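Local coordinates for uncharacterized protein MJ1460 (Methanocaldococcus jannaschii DSM 2661, PDB 2OSD), which is of unknown function but belongs to the vinyl-4-reductase family and may bind small hydrophobic molecules through its V4R domain, at the interface of chains A and B. Numbering follows the deposited sequence. Chains: chain A/B, Hypothetical protein MJ1460.

Contact 1: the interface of chains A and B. Residues chain A 11, 15, 21-22, 25; chain B 31, 109.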
loop_
_atom_site.group_PDB
_atom_site.type_symbol
_atom_site.label_atom_id
_atom_site.label_comp_id
_atom_site.label_asym_id
_atom_site.label_seq_id
_atom_site.Cartn_x
_atom_site.Cartn_y
_atom_site.Cartn_z
ATOM N N ASP A 11 15.732 1.766 -1.931
ATOM C CA ASP A 11 15.602 0.603 -1.064
ATOM C C ASP A 11 14.415 -0.284 -1.399
ATOM O O ASP A 11 14.403 -1.444 -1.051
ATOM C CB ASP A 11 15.436 1.065 0.382
ATOM C CG ASP A 11 16.638 1.802 0.898
ATOM O OD1 ASP A 11 17.659 1.145 1.224
ATOM O OD2 ASP A 11 16.538 3.041 0.986
ATOM N N ALA A 15 14.304 -4.324 -2.275
ATOM C CA ALA A 15 13.467 -5.096 -1.388
ATOM C C ALA A 15 12.615 -6.082 -2.147
ATOM O O ALA A 15 12.453 -7.220 -1.723
ATOM C CB ALA A 15 12.572 -4.170 -0.582
ATOM N N ILE A 21 13.854 -10.094 2.740
ATOM C CA ILE A 21 13.280 -8.822 3.163
ATOM C C ILE A 21 11.772 -8.900 3.138
ATOM O O ILE A 21 11.131 -8.592 4.127
ATOM C CB ILE A 21 13.796 -7.647 2.288
ATOM C CG1 ILE A 21 15.250 -7.414 2.572
ATOM C CG2 ILE A 21 12.979 -6.401 2.560
ATOM C CD1 ILE A 21 15.993 -6.532 1.527
ATOM N N ILE A 22 11.189 -9.336 2.019
ATOM C CA ILE A 22 9.736 -9.562 1.951
ATOM C C ILE A 22 9.208 -10.461 3.042
ATOM O O ILE A 22 8.262 -10.102 3.728
ATOM C CB ILE A 22 9.287 -10.152 0.608
ATOM C CG1 ILE A 22 9.533 -9.160 -0.534
ATOM C CG2 ILE A 22 7.771 -10.514 0.675
ATOM C CD1 ILE A 22 10.004 -9.862 -1.793
ATOM N N SER A 25 9.493 -8.617 6.637
ATOM C CA SER A 25 8.979 -7.286 6.717
ATOM C C SER A 25 7.609 -7.280 7.389
ATOM O O SER A 25 6.955 -8.313 7.540
ATOM C CB SER A 25 8.896 -6.721 5.310
ATOM O OG SER A 25 7.809 -7.349 4.692
ATOM N N PRO B 31 7.176 -3.836 1.666
ATOM C CA PRO B 31 7.837 -3.529 0.378
ATOM C C PRO B 31 6.868 -3.271 -0.806
ATOM O O PRO B 31 7.067 -2.306 -1.546
ATOM C CB PRO B 31 8.682 -4.792 0.114
ATOM C CG PRO B 31 9.038 -5.264 1.441
ATOM C CD PRO B 31 7.805 -5.001 2.316
ATOM N N TRP B 109 14.777 -2.633 7.951
ATOM C CA TRP B 109 15.901 -3.191 7.170
ATOM C C TRP B 109 16.692 -2.105 6.391
ATOM O O TRP B 109 17.814 -2.365 5.950
ATOM C CB TRP B 109 15.411 -4.330 6.233
ATOM C CG TRP B 109 14.153 -4.006 5.520
ATOM C CD1 TRP B 109 12.878 -4.209 5.962
ATOM C CD2 TRP B 109 14.044 -3.346 4.265
ATOM N NE1 TRP B 109 11.969 -3.713 5.040
ATOM C CE2 TRP B 109 12.670 -3.179 3.992
ATOM C CE3 TRP B 109 14.983 -2.863 3.349
ATOM C CZ2 TRP B 109 12.205 -2.570 2.826
ATOM C CZ3 TRP B 109 14.531 -2.274 2.189
ATOM C CH2 TRP B 109 13.156 -2.138 1.932
#
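Helices 9-17 and 19-24 of chain A, with the loop residue A:Ser25 that follows them, close over B:Trp109, a residue of a chain B loop, and B:Pro31 in the first turn of helix 30-44. The indole is the main apolar surface offered by chain B. A:Ile21 meets it from above one face: its CG2 methyl stands over the middle of the bicycle, 3.6 Å from the centroid of the five-membered ring, with CE2 of B:Trp109 3.5 Å from CG2. The two side chains cross at about a right angle, a CH-pi arrangement that uses one branch of isoleucine. CG2 reaches this place because it lies anti to the backbone N of A:Ile21, while CG1 points off beside that nitrogen.

Helix 9-17 takes the far end of the six-membered ring. A:Ala15 CB lies 3.3 Å from CH2 of B:Trp109, a tight approach where a small methyl suits the place. The backbone of A:Asp11 also comes in close, its carbonyl O 3.3 Å from the same CH2, so this ring carbon also meets a polar oxygen, a contact that may be a weak C-H...O attraction. B:Trp109 is turned into this position with CG between its backbone N and carbonyl carbon (chi1 44°).

B:Pro31 forms the second point of contact. Its CD lies 3.3 Å from the hydroxyl OG of A:Ser25, and its CB is 4.0 Å from CB of A:Ala15. Proline is well suited to a first helical turn, where its missing N-H costs little. The serine hydroxyl also donates to the carbonyl O of A:Ile22 at 3.0 Å, from 30° out of the carbonyl plane, which probably helps to cap the end of helix 19-24 and holds OG toward it.

In the fold, two helices near the chain A N-terminus thus lie against the start of a central chain B helix, while B:Trp109 reaches in from the loop between strand 98-103 and helix 118-132, within the V4R region.

Contact 2: the interface of chains A and B. Residues chain A 29-31, 109; chain B 21-22, 25-26.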
loop_
_atom_site.group_PDB
_atom_site.type_symbol
_atom_site.label_atom_id
_atom_site.label_comp_id
_atom_site.label_asym_id
_atom_site.label_seq_id
_atom_site.Cartn_x
_atom_site.Cartn_y
_atom_site.Cartn_z
ATOM N N PRO A 29 -2.475 -4.477 6.696
ATOM C CA PRO A 29 -3.795 -4.786 6.185
ATOM C C PRO A 29 -4.165 -4.096 4.894
ATOM O O PRO A 29 -3.942 -2.914 4.726
ATOM C CB PRO A 29 -4.695 -4.371 7.283
ATOM C CG PRO A 29 -3.870 -4.526 8.513
ATOM C CD PRO A 29 -2.506 -4.142 8.122
HETATM N N MSE A 30 -4.757 -4.852 3.989
HETATM C CA MSE A 30 -5.115 -4.346 2.656
HETATM C C MSE A 30 -5.921 -3.009 2.668
HETATM O O MSE A 30 -5.629 -2.064 1.884
HETATM C CB MSE A 30 -5.912 -5.442 1.941
HETATM C CG MSE A 30 -5.866 -5.361 0.434
HETATM SE SE MSE A 30 -4.148 -5.452 -0.294
HETATM C CE MSE A 30 -3.351 -6.859 0.814
ATOM N N PRO A 31 -6.928 -2.902 3.545
ATOM C CA PRO A 31 -7.647 -1.611 3.597
ATOM C C PRO A 31 -6.734 -0.357 3.612
ATOM O O PRO A 31 -7.004 0.592 2.871
ATOM C CB PRO A 31 -8.443 -1.710 4.915
ATOM C CG PRO A 31 -8.728 -3.128 5.050
ATOM C CD PRO A 31 -7.479 -3.852 4.530
ATOM N N TRP A 109 -14.347 -9.030 1.068
ATOM C CA TRP A 109 -15.471 -8.465 1.845
ATOM C C TRP A 109 -16.338 -7.477 1.020
ATOM O O TRP A 109 -17.463 -7.168 1.422
ATOM C CB TRP A 109 -14.963 -7.822 3.165
ATOM C CG TRP A 109 -13.748 -6.993 2.987
ATOM C CD1 TRP A 109 -12.449 -7.413 3.027
ATOM C CD2 TRP A 109 -13.714 -5.610 2.661
ATOM N NE1 TRP A 109 -11.597 -6.356 2.747
ATOM C CE2 TRP A 109 -12.359 -5.241 2.520
ATOM C CE3 TRP A 109 -14.706 -4.646 2.458
ATOM C CZ2 TRP A 109 -11.965 -3.939 2.207
ATOM C CZ3 TRP A 109 -14.324 -3.356 2.165
ATOM C CH2 TRP A 109 -12.966 -3.010 2.050
ATOM N N ILE B 21 -13.267 -5.815 9.565
ATOM C CA ILE B 21 -12.739 -5.880 8.207
ATOM C C ILE B 21 -11.230 -5.806 8.235
ATOM O O ILE B 21 -10.569 -6.655 7.666
ATOM C CB ILE B 21 -13.338 -4.763 7.311
ATOM C CG1 ILE B 21 -14.790 -5.046 7.065
ATOM C CG2 ILE B 21 -12.571 -4.677 6.007
ATOM C CD1 ILE B 21 -15.611 -3.849 6.502
ATOM N N ILE B 22 -10.667 -4.807 8.918
ATOM C CA ILE B 22 -9.209 -4.730 9.102
ATOM C C ILE B 22 -8.602 -5.985 9.678
ATOM O O ILE B 22 -7.649 -6.516 9.123
ATOM C CB ILE B 22 -8.782 -3.558 9.995
ATOM C CG1 ILE B 22 -9.114 -2.216 9.332
ATOM C CG2 ILE B 22 -7.249 -3.644 10.274
ATOM C CD1 ILE B 22 -9.596 -1.197 10.346
ATOM N N SER B 25 -8.843 -9.013 6.999
ATOM C CA SER B 25 -8.389 -8.734 5.672
ATOM C C SER B 25 -6.997 -9.319 5.449
ATOM O O SER B 25 -6.291 -9.693 6.386
ATOM C CB SER B 25 -8.381 -7.227 5.478
ATOM O OG SER B 25 -7.290 -6.738 6.203
ATOM N N LYS B 26 -6.603 -9.398 4.185
ATOM C CA LYS B 26 -5.282 -9.900 3.830
ATOM C C LYS B 26 -4.254 -8.875 4.223
ATOM O O LYS B 26 -4.474 -7.680 4.137
ATOM C CB LYS B 26 -5.160 -10.160 2.324
ATOM C CG LYS B 26 -6.251 -10.999 1.694
ATOM C CD LYS B 26 -5.795 -12.383 1.534
ATOM C CE LYS B 26 -5.916 -12.853 0.115
ATOM N NZ LYS B 26 -5.093 -14.086 -0.102
#
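A:Met30, a selenomethionine at the start of helix 30-44, touches B:Lys26 across the chains, and just before it A:Pro29 of strand 27-29 lies against B:Ile22 of helix 19-24. The tightly packed part is largely apolar, the twin of contact 1 with the chains exchanged: B:Ile21 CG2 stands over the face of A:Trp109, and A:Pro31 CD meets B:Ser25 OG. Beside it runs a polar backbone link. The amide N of A:Met30 donates a hydrogen bond to the carbonyl O of B:Lys26, 2.8 Å away, approaching almost straight down the axis of the C=O group (175°). A first-turn amide has no carbonyl of its own helix to bond to, so the partner chain supplies the acceptor.

The side chain of A:Met30 closes around the same oxygen. Its CB lies 3.4 Å and its terminal methyl CE 3.6 Å from O of B:Lys26. Bends at chi2 and chi3 (59° and 42°) bring the methyl back toward the acceptor, an adjustment readily made by an unbranched chain, here with selenium in place of methionine's sulfur.

A:Pro29 adds a compact apolar patch. Its ring crosses the side chain of B:Ile22 at a slant, with CG 3.9 Å from the CG2 methyl of the isoleucine. A rigid ring suits the turn from strand to helix, and one branch of the isoleucine, that CG2 methyl, meets it.

Toward the lysine the packing becomes looser. A:Met30 and B:Lys26 run alongside each other, pointing the same way, but they meet through little more than the lysine's base, and the rest of the lysine chain runs on away from the selenium. Such a residue would suit the margin of an interface, where its aliphatic stem can contribute while the amine lies farther off. CE of A:Met30 is 4.1 Å from CB of B:Lys26, whereas the side-chain amine NZ of B:Lys26 lies 8.7 Å from the selenium SE of A:Met30.

Contact 1 and contact 2 lie about 21 Å apart, measured between the centres of their C-alpha atoms, and the two-fold axis relates much of one to the other with the chains exchanged. Both use residues 21, 22, 25, 31 and 109, so helix 19-24 and the loop residue after it pack against the tryptophan loop and the start of helix 30-44 of the partner. Contact 1 takes in helix 9-17, whereas contact 2 extends to the strand 27-29 segment and its backbone link. This reciprocal clasp of N-terminal segments suggests a stable dimer, although the structure alone does not show that it forms in the cell.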